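Local coordinates for uncharacterized hypothetical protein (Parabacteroides merdae, PDB 4EI0) that is of unknown function but belongs to the DUF4466 (PF14725) family and folds mainly into antiparallel beta sheets, at residues F38-I44 and C106-L110; A190-M196 and S226-T232; L240-S246 and Y292-N296. All coordinates share one frame; numbering follows the deposited sequence.

Contact 1: F38-I44 and C106-L110; sequences FAYAMAI and CAATL
Tyr40, paired with Leu110 across two antiparallel strands, carries one ring face against its own neighbour but one: CG of Met42 (selenomethionine) sits 3.8 Å above the ring plane, offset toward the rim. The Tyr40 ring meets that of Phe129 with planes about 35° apart, and its OH hydrogen-bonds Asn18. CG of Tyr40 lies anti to the backbone N (chi1 -177°), which carries the ring off from the partner strand. Met42 does the opposite. Its chain bends at chi3 and brings CE to Leu110 CG at 3.8 Å and to Ala108 CB at 4.1 Å. This apolar face packs on strands 51-58 and 124-133 of the facing sheet, as in a beta sandwich. On the reverse face the non-hydrogen-bonded pairs Ala41-Thr109 and Ala43-Ala107 meet through small groups: Ala43 CB lies 4.2 Å from Ala107 CB, and Ala41 CB 3.8 Å from Thr109 OG1. Ala107 packs on Ile82 of the second subunit. The backbones are stitched by reciprocal bonds at Tyr40-Leu110 and Met42-Ala108, with Ile44 N to Cys106 O (2.9 Å) closing the end. Main-chain bonds thus set the register, while apolar side chains such as Met42 and Ala108 bind this sheet to the other.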
loop_
_atom_site.group_PDB
_atom_site.type_symbol
_atom_site.label_atom_id
_atom_site.label_comp_id
_atom_site.label_asym_id
_atom_site.label_seq_id
_atom_site.Cartn_x
_atom_site.Cartn_y
_atom_site.Cartn_z
ATOM N N PHE B 38 -7.077 11.885 -12.363
ATOM C CA PHE B 38 -5.628 11.961 -12.166
ATOM C C PHE B 38 -5.257 11.116 -10.916
ATOM O O PHE B 38 -6.065 10.993 -9.992
ATOM C CB PHE B 38 -5.179 13.413 -11.967
ATOM C CG PHE B 38 -5.351 14.301 -13.168
ATOM C CD1 PHE B 38 -6.551 14.917 -13.416
ATOM C CD2 PHE B 38 -4.323 14.487 -14.047
ATOM C CE1 PHE B 38 -6.707 15.731 -14.523
ATOM C CE2 PHE B 38 -4.471 15.286 -15.167
ATOM C CZ PHE B 38 -5.666 15.915 -15.400
ATOM N N ALA B 39 -4.052 10.541 -10.897
ATOM C CA ALA B 39 -3.519 9.832 -9.734
ATOM C C ALA B 39 -2.284 10.605 -9.286
ATOM O O ALA B 39 -1.299 10.653 -10.018
ATOM C CB ALA B 39 -3.166 8.393 -10.074
ATOM N N TYR B 40 -2.379 11.265 -8.130
ATOM C CA TYR B 40 -1.339 12.166 -7.619
ATOM C C TYR B 40 -0.609 11.422 -6.489
ATOM O O TYR B 40 -1.204 11.175 -5.447
ATOM C CB TYR B 40 -1.925 13.429 -7.062
ATOM C CG TYR B 40 -0.934 14.480 -6.563
ATOM C CD1 TYR B 40 0.225 14.777 -7.261
ATOM C CD2 TYR B 40 -1.190 15.205 -5.397
ATOM C CE1 TYR B 40 1.125 15.737 -6.803
ATOM C CE2 TYR B 40 -0.305 16.192 -4.943
ATOM C CZ TYR B 40 0.847 16.460 -5.655
ATOM O OH TYR B 40 1.726 17.444 -5.206
ATOM N N ALA B 41 0.666 11.091 -6.731
ATOM C CA ALA B 41 1.537 10.363 -5.800
ATOM C C ALA B 41 2.441 11.317 -5.065
ATOM O O ALA B 41 3.063 12.185 -5.687
ATOM C CB ALA B 41 2.388 9.354 -6.561
HETATM N N MSE B 42 2.571 11.101 -3.758
HETATM C CA MSE B 42 3.425 11.917 -2.881
HETATM C C MSE B 42 4.244 11.009 -1.985
HETATM O O MSE B 42 3.801 9.931 -1.636
HETATM C CB MSE B 42 2.547 12.816 -1.996
HETATM C CG MSE B 42 1.581 13.686 -2.770
HETATM SE SE MSE B 42 0.027 14.161 -1.732
HETATM C CE MSE B 42 -0.868 12.393 -2.138
ATOM N N ALA B 43 5.449 11.419 -1.617
ATOM C CA ALA B 43 6.312 10.579 -0.738
ATOM C C ALA B 43 7.345 11.448 -0.037
ATOM O O ALA B 43 7.857 12.389 -0.627
ATOM C CB ALA B 43 7.022 9.452 -1.511
ATOM N N ILE B 44 7.584 11.144 1.236
ATOM C CA ILE B 44 8.556 11.793 2.053
ATOM C C ILE B 44 9.243 10.683 2.814
ATOM O O ILE B 44 8.595 9.735 3.212
ATOM C CB ILE B 44 7.929 12.842 2.994
ATOM C CG1 ILE B 44 9.040 13.640 3.717
ATOM C CG2 ILE B 44 6.988 12.208 4.008
ATOM C CD1 ILE B 44 8.537 14.817 4.533
ATOM N N CYS B 106 3.820 8.430 5.321
ATOM C CA CYS B 106 4.882 9.038 4.519
ATOM C C CYS B 106 4.682 8.947 3.012
ATOM O O CYS B 106 5.498 9.453 2.262
ATOM C CB CYS B 106 6.210 8.416 4.895
ATOM S SG CYS B 106 6.346 6.671 4.573
ATOM N N ALA B 107 3.618 8.299 2.551
ATOM C CA ALA B 107 3.457 8.058 1.110
ATOM C C ALA B 107 2.001 7.795 0.816
ATOM O O ALA B 107 1.330 7.069 1.560
ATOM C CB ALA B 107 4.364 6.919 0.574
ATOM N N ALA B 108 1.488 8.433 -0.235
ATOM C CA ALA B 108 0.076 8.194 -0.597
ATOM C C ALA B 108 -0.122 8.515 -2.072
ATOM O O ALA B 108 0.641 9.255 -2.671
ATOM C CB ALA B 108 -0.847 9.048 0.224
ATOM N N THR B 109 -1.155 7.916 -2.642
ATOM C CA THR B 109 -1.624 8.258 -3.985
ATOM C C THR B 109 -3.093 8.543 -3.954
ATOM O O THR B 109 -3.878 7.692 -3.562
ATOM C CB THR B 109 -1.385 7.121 -4.958
ATOM O OG1 THR B 109 -0.011 6.842 -4.990
ATOM C CG2 THR B 109 -1.853 7.480 -6.383
ATOM N N LEU B 110 -3.440 9.774 -4.247
ATOM C CA LEU B 110 -4.808 10.233 -4.162
ATOM C C LEU B 110 -5.298 10.455 -5.557
ATOM O O LEU B 110 -4.526 10.901 -6.410
ATOM C CB LEU B 110 -4.920 11.551 -3.404
ATOM C CG LEU B 110 -4.544 11.580 -1.913
ATOM C CD1 LEU B 110 -4.615 13.022 -1.469
ATOM C CD2 LEU B 110 -5.466 10.660 -1.095
#

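Contact 2: A190-M196 and S226-T232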
loop_
_atom_site.group_PDB
_atom_site.type_symbol
_atom_site.label_atom_id
_atom_site.label_comp_id
_atom_site.label_asym_id
_atom_site.label_seq_id
_atom_site.Cartn_x
_atom_site.Cartn_y
_atom_site.Cartn_z
ATOM N N ALA B 190 -43.095 20.417 -32.928
ATOM C CA ALA B 190 -42.871 19.790 -34.236
ATOM C C ALA B 190 -41.773 20.478 -35.077
ATOM O O ALA B 190 -41.028 19.807 -35.779
ATOM C CB ALA B 190 -44.165 19.671 -35.026
ATOM N N ALA B 191 -41.634 21.792 -34.955
ATOM C CA ALA B 191 -40.609 22.557 -35.687
ATOM C C ALA B 191 -39.162 22.232 -35.254
ATOM O O ALA B 191 -38.250 22.463 -35.994
ATOM C CB ALA B 191 -40.903 24.039 -35.606
ATOM N N LYS B 192 -38.969 21.704 -34.045
ATOM C CA LYS B 192 -37.652 21.282 -33.512
ATOM C C LYS B 192 -37.284 19.827 -33.875
ATOM O O LYS B 192 -36.187 19.390 -33.555
ATOM C CB LYS B 192 -37.654 21.354 -31.962
ATOM C CG LYS B 192 -37.235 22.687 -31.403
ATOM C CD LYS B 192 -37.819 22.954 -30.024
ATOM C CE LYS B 192 -37.245 22.026 -28.996
ATOM N NZ LYS B 192 -36.963 22.695 -27.703
ATOM N N ILE B 193 -38.216 19.078 -34.476
ATOM C CA ILE B 193 -38.018 17.657 -34.685
ATOM C C ILE B 193 -37.228 17.447 -35.956
ATOM O O ILE B 193 -37.603 17.947 -37.028
ATOM C CB ILE B 193 -39.327 16.855 -34.783
ATOM C CG1 ILE B 193 -40.220 17.133 -33.570
ATOM C CG2 ILE B 193 -38.993 15.343 -34.881
ATOM C CD1 ILE B 193 -39.545 17.068 -32.242
ATOM N N ASP B 194 -36.158 16.659 -35.817
ATOM C CA ASP B 194 -35.266 16.312 -36.898
ATOM C C ASP B 194 -35.522 14.920 -37.465
ATOM O O ASP B 194 -35.419 14.715 -38.684
ATOM C CB ASP B 194 -33.807 16.519 -36.400
ATOM C CG ASP B 194 -33.568 17.975 -36.035
ATOM O OD1 ASP B 194 -33.882 18.807 -36.923
ATOM O OD2 ASP B 194 -33.173 18.301 -34.884
ATOM N N ILE B 195 -35.903 13.991 -36.613
ATOM C CA ILE B 195 -36.103 12.603 -37.030
ATOM C C ILE B 195 -37.313 12.053 -36.300
ATOM O O ILE B 195 -37.486 12.304 -35.097
ATOM C CB ILE B 195 -34.850 11.716 -36.695
ATOM C CG1 ILE B 195 -33.669 12.074 -37.612
ATOM C CG2 ILE B 195 -35.167 10.248 -36.896
ATOM C CD1 ILE B 195 -32.350 11.409 -37.280
HETATM N N MSE B 196 -38.148 11.316 -37.023
HETATM C CA MSE B 196 -39.217 10.540 -36.420
HETATM C C MSE B 196 -38.853 9.072 -36.503
HETATM O O MSE B 196 -38.605 8.544 -37.598
HETATM C CB MSE B 196 -40.550 10.766 -37.115
HETATM C CG MSE B 196 -41.686 9.907 -36.516
HETATM SE SE MSE B 196 -43.357 10.261 -37.374
HETATM C CE MSE B 196 -44.604 9.231 -36.211
ATOM N N SER B 226 -47.929 17.543 -38.326
ATOM C CA SER B 226 -47.858 18.759 -39.122
ATOM C C SER B 226 -46.946 19.699 -38.365
ATOM O O SER B 226 -46.871 19.693 -37.104
ATOM C CB SER B 226 -49.234 19.394 -39.408
ATOM O OG SER B 226 -49.935 19.655 -38.204
ATOM N N GLY B 227 -46.189 20.458 -39.134
ATOM C CA GLY B 227 -45.147 21.282 -38.574
ATOM C C GLY B 227 -43.781 20.601 -38.617
ATOM O O GLY B 227 -42.783 21.252 -38.354
ATOM N N PHE B 228 -43.715 19.292 -38.872
ATOM C CA PHE B 228 -42.395 18.617 -39.008
ATOM C C PHE B 228 -41.858 18.938 -40.405
ATOM O O PHE B 228 -42.188 18.281 -41.375
ATOM C CB PHE B 228 -42.518 17.107 -38.791
ATOM C CG PHE B 228 -41.203 16.331 -38.808
ATOM C CD1 PHE B 228 -40.046 16.816 -39.401
ATOM C CD2 PHE B 228 -41.166 15.050 -38.278
ATOM C CE1 PHE B 228 -38.892 16.054 -39.438
ATOM C CE2 PHE B 228 -40.010 14.304 -38.300
ATOM C CZ PHE B 228 -38.875 14.801 -38.884
ATOM N N VAL B 229 -41.029 19.962 -40.491
ATOM C CA VAL B 229 -40.541 20.486 -41.763
ATOM C C VAL B 229 -39.002 20.303 -41.970
ATOM O O VAL B 229 -38.499 20.464 -43.071
ATOM C CB VAL B 229 -40.879 21.983 -41.839
ATOM C CG1 VAL B 229 -42.395 22.185 -41.909
ATOM C CG2 VAL B 229 -40.304 22.696 -40.618
ATOM N N ASN B 230 -38.244 19.952 -40.936
ATOM C CA ASN B 230 -36.795 19.745 -41.098
ATOM C C ASN B 230 -36.439 18.528 -41.958
ATOM O O ASN B 230 -36.887 17.414 -41.702
ATOM C CB ASN B 230 -36.112 19.618 -39.739
ATOM C CG ASN B 230 -36.202 20.871 -38.934
ATOM O OD1 ASN B 230 -36.557 21.911 -39.467
ATOM N ND2 ASN B 230 -35.876 20.794 -37.647
ATOM N N ASN B 231 -35.646 18.758 -42.999
ATOM C CA ASN B 231 -35.171 17.675 -43.869
ATOM C C ASN B 231 -33.736 17.245 -43.477
ATOM O O ASN B 231 -32.754 17.788 -43.945
ATOM C CB ASN B 231 -35.239 18.098 -45.330
ATOM C CG ASN B 231 -35.103 16.923 -46.266
ATOM O OD1 ASN B 231 -35.154 15.749 -45.861
ATOM N ND2 ASN B 231 -34.876 17.228 -47.516
ATOM N N THR B 232 -33.655 16.311 -42.554
ATOM C CA THR B 232 -32.391 15.882 -41.979
ATOM C C THR B 232 -31.633 14.969 -42.945
ATOM O O THR B 232 -32.239 14.135 -43.595
ATOM C CB THR B 232 -32.687 15.149 -40.654
ATOM O OG1 THR B 232 -33.401 16.038 -39.792
ATOM C CG2 THR B 232 -31.407 14.715 -39.954
HETATM O O HOH W 1 -39.096 19.909 -38.169
HETATM O O HOH W 2 -32.792 18.740 -39.517
#
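The ring of Phe228 fills the tight part of this contact, wedged against the chain where it runs from Ala190 toward strand 195-199. With CG anti to the backbone N (chi1 -176°), the ring reaches under Ile193, whose CG2 stands over one face, 4.1 Å from the centroid, in a CH-pi contact. The ring edge meets main chain: Asp194 O lies 3.5 Å from CZ, and Met196 N lies in the ring plane. Swapping this residue for an alanine would probably leave Ile193 CG2 without its aromatic floor and open a gap beside the Asp194 and Met196 backbone. Next to the ring, Thr232 OG1 donates to Asp194 O at 2.7 Å, tilted from the carbonyl plane; Thr211 OG1 bonds the same oxygen. Asn230 ND2 meets Asp194 OD1 on its syn side at 2.9 Å; the carboxylate and amide planes are 16° apart but stepped, the donor sitting 34° out of the carboxylate plane, and the bond is bent. Asp194 and Ile195 together face Leu166 as a classic beta bulge. Two waters bridge the segments: water 1 accepts from Asn230 N and lies within bonding distance of Ile193 O (2.7 Å) and Ala190 O, and water 2 donates to both Asp194 OD1 and Thr232 OG1. The looser side lies at exposed Ala191, Ser226 and Gly227, where Ala190 CB touches Ser226 O at 3.4 Å and Gly227, at a positive phi, has no CB to crowd Ala190. Asp194 thus holds an irregular loop through OD1 and its main-chain O, while OD2 is anchored by Phe168 N; the ring supplies the apolar half of the joint.

Contact 3: L240-S246 and Y292-N296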
loop_
_atom_site.group_PDB
_atom_site.type_symbol
_atom_site.label_atom_id
_atom_site.label_comp_id
_atom_site.label_asym_id
_atom_site.label_seq_id
_atom_site.Cartn_x
_atom_site.Cartn_y
_atom_site.Cartn_z
ATOM N N LEU B 240 -20.256 0.466 -36.046
ATOM C CA LEU B 240 -19.338 1.563 -35.776
ATOM C C LEU B 240 -19.491 1.956 -34.321
ATOM O O LEU B 240 -20.437 2.624 -33.917
ATOM C CB LEU B 240 -19.557 2.782 -36.680
ATOM C CG LEU B 240 -18.668 3.988 -36.333
ATOM C CD1 LEU B 240 -17.239 3.589 -36.627
ATOM C CD2 LEU B 240 -18.999 5.233 -37.116
ATOM N N GLN B 241 -18.566 1.518 -33.502
ATOM C CA GLN B 241 -18.823 1.562 -32.080
ATOM C C GLN B 241 -17.944 2.667 -31.548
ATOM O O GLN B 241 -16.923 3.016 -32.114
ATOM C CB GLN B 241 -18.662 0.195 -31.380
ATOM C CG GLN B 241 -19.801 -0.754 -31.790
ATOM C CD GLN B 241 -19.906 -2.079 -31.022
ATOM O OE1 GLN B 241 -20.934 -2.362 -30.414
ATOM N NE2 GLN B 241 -18.859 -2.896 -31.062
ATOM N N ASP B 242 -18.415 3.287 -30.510
ATOM C CA ASP B 242 -17.679 4.325 -29.896
ATOM C C ASP B 242 -17.626 3.903 -28.433
ATOM O O ASP B 242 -18.641 3.492 -27.852
ATOM C CB ASP B 242 -18.433 5.628 -30.137
ATOM C CG ASP B 242 -17.855 6.781 -29.354
ATOM O OD1 ASP B 242 -17.960 6.776 -28.121
ATOM O OD2 ASP B 242 -17.258 7.663 -29.991
ATOM N N ARG B 243 -16.453 3.977 -27.847
ATOM C CA ARG B 243 -16.263 3.438 -26.486
ATOM C C ARG B 243 -17.092 4.222 -25.454
ATOM O O ARG B 243 -17.617 3.647 -24.497
ATOM C CB ARG B 243 -14.769 3.473 -26.103
ATOM C CG ARG B 243 -14.211 2.292 -25.308
ATOM C CD ARG B 243 -15.153 1.777 -24.227
ATOM N NE ARG B 243 -14.476 0.895 -23.270
ATOM C CZ ARG B 243 -14.973 0.536 -22.083
ATOM N NH1 ARG B 243 -16.148 0.996 -21.651
ATOM N NH2 ARG B 243 -14.271 -0.281 -21.308
ATOM N N GLN B 244 -17.266 5.514 -25.682
ATOM C CA GLN B 244 -18.062 6.338 -24.767
ATOM C C GLN B 244 -19.530 6.089 -24.949
ATOM O O GLN B 244 -20.288 6.118 -24.006
ATOM C CB GLN B 244 -17.720 7.831 -24.948
ATOM C CG GLN B 244 -16.312 8.115 -24.527
ATOM C CD GLN B 244 -15.783 9.483 -24.906
ATOM O OE1 GLN B 244 -15.891 9.929 -26.053
ATOM N NE2 GLN B 244 -15.058 10.093 -23.977
ATOM N N LEU B 245 -19.968 5.862 -26.182
ATOM C CA LEU B 245 -21.396 5.661 -26.404
ATOM C C LEU B 245 -21.891 4.240 -26.103
ATOM O O LEU B 245 -23.072 4.060 -25.822
ATOM C CB LEU B 245 -21.768 6.037 -27.856
ATOM C CG LEU B 245 -21.622 7.507 -28.269
ATOM C CD1 LEU B 245 -21.837 7.575 -29.758
ATOM C CD2 LEU B 245 -22.607 8.375 -27.542
ATOM N N SER B 246 -21.023 3.243 -26.225
ATOM C CA SER B 246 -21.445 1.839 -26.165
ATOM C C SER B 246 -20.873 1.055 -24.991
ATOM O O SER B 246 -21.343 -0.049 -24.694
ATOM C CB SER B 246 -21.030 1.129 -27.444
ATOM O OG SER B 246 -19.694 0.726 -27.303
ATOM N N TYR B 292 -24.006 11.714 -34.298
ATOM C CA TYR B 292 -23.945 10.287 -34.549
ATOM C C TYR B 292 -24.880 9.662 -33.540
ATOM O O TYR B 292 -24.701 9.838 -32.307
ATOM C CB TYR B 292 -22.497 9.728 -34.398
ATOM C CG TYR B 292 -22.418 8.230 -34.589
ATOM C CD1 TYR B 292 -22.710 7.666 -35.825
ATOM C CD2 TYR B 292 -22.107 7.380 -33.553
ATOM C CE1 TYR B 292 -22.684 6.297 -36.032
ATOM C CE2 TYR B 292 -22.057 5.988 -33.759
ATOM C CZ TYR B 292 -22.395 5.455 -34.976
ATOM O OH TYR B 292 -22.328 4.091 -35.221
ATOM N N VAL B 293 -25.880 8.949 -34.040
ATOM C CA VAL B 293 -26.867 8.238 -33.232
ATOM C C VAL B 293 -26.516 6.736 -33.239
ATOM O O VAL B 293 -26.376 6.137 -34.298
ATOM C CB VAL B 293 -28.258 8.423 -33.824
ATOM C CG1 VAL B 293 -29.306 7.718 -32.932
ATOM C CG2 VAL B 293 -28.520 9.905 -34.069
ATOM N N TYR B 294 -26.277 6.159 -32.060
ATOM C CA TYR B 294 -25.849 4.755 -31.946
ATOM C C TYR B 294 -26.983 3.990 -31.324
ATOM O O TYR B 294 -27.544 4.439 -30.344
ATOM C CB TYR B 294 -24.578 4.633 -31.079
ATOM C CG TYR B 294 -24.177 3.195 -30.864
ATOM C CD1 TYR B 294 -23.649 2.470 -31.905
ATOM C CD2 TYR B 294 -24.351 2.561 -29.641
ATOM C CE1 TYR B 294 -23.266 1.144 -31.754
ATOM C CE2 TYR B 294 -23.997 1.228 -29.471
ATOM C CZ TYR B 294 -23.428 0.529 -30.524
ATOM O OH TYR B 294 -23.125 -0.801 -30.441
ATOM N N ILE B 295 -27.336 2.854 -31.897
ATOM C CA ILE B 295 -28.397 1.996 -31.361
ATOM C C ILE B 295 -27.790 0.996 -30.388
ATOM O O ILE B 295 -27.198 0.007 -30.801
ATOM C CB ILE B 295 -29.167 1.256 -32.464
ATOM C CG1 ILE B 295 -29.642 2.213 -33.582
ATOM C CG2 ILE B 295 -30.338 0.454 -31.892
ATOM C CD1 ILE B 295 -30.473 3.398 -33.186
ATOM N N ASN B 296 -27.902 1.254 -29.090
ATOM C CA ASN B 296 -27.349 0.370 -28.065
ATOM C C ASN B 296 -28.087 -0.977 -28.009
ATOM O O ASN B 296 -27.460 -2.021 -27.853
ATOM C CB ASN B 296 -27.424 1.014 -26.658
ATOM C CG ASN B 296 -26.654 2.305 -26.548
ATOM O OD1 ASN B 296 -27.244 3.383 -26.616
ATOM N ND2 ASN B 296 -25.360 2.220 -26.286
HETATM O O HOH W 3 -22.866 1.559 -36.095
HETATM O O HOH W 4 -24.122 -0.374 -26.045
#
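Three polar tips of the strand, Tyr292, Tyr294 and Asn296, each bind a different residue of the turn and short helix at 240-246. Tyr292 OH donates to Leu240 O at 2.7 Å, in the carbonyl plane and on a lone pair. Tyr294 OH does likewise to Gln241 OE1, also at 2.7 Å, with the amide and ring planes 46° apart. With CG anti to the backbone N (chi1 177° and 176°), both rings extend toward 240-246. Asn296 ND2 donates to Leu245 O at 3.0 Å, the acceptor lying in its amide plane. Apolar atoms fill in between: Leu245 CD1 comes to the edge of the Tyr292 ring, 3.8 Å from CD2, and Ser246 CB lies 3.6 Å from Tyr294 CE2. Two waters extend this shell. Water 3 accepts from Leu240 N and donates to Tyr292 OH, so both backbone polar atoms of Leu240 are tied to one phenol; water 4 joins Ser246 O to Asn296 ND2. Farther out, Asp242 N-caps the helix, OD1 taking Leu245 N at 2.9 Å and, weakly, Gln244 N, while OD2 forms a salt bridge with Lys308. Asp242 O receives both Ser246 N and Ser246 OG. From the neighbouring strands, Ser306 (302-311) bonds Asn296 OD1 and so fixes the turn of its amide, and Trp281 (278-283) meets the Tyr292 ring. The helix, capped by its own Asp242, is thus held to the sheet by side-chain donors on backbone and amide oxygens, with no ion pair crossing between the two segments.

From the N terminus the chain forms its contacts in series; none nests in or crosses another. Contact 1 closes a long excursion: strand 35-43 is rejoined by strand 107-115 only after the intervening chain has contributed strands to both sheets of the N-terminal sandwich. Contact 2 ties the loop before strand 233-238 to the chain entering strand 195-199, in the sheet that also holds 207-210 and 270-274. Strand 233-238, in the sheet with 289-299, then leads to contact 3, which closes over helix 256-261 and fixes helix 243-246 on strand 289-299. Contacts 1 and 2 have centres 54 Å apart, whereas contacts 2 and 3 approach to about 5 Å between nearest atoms without touching.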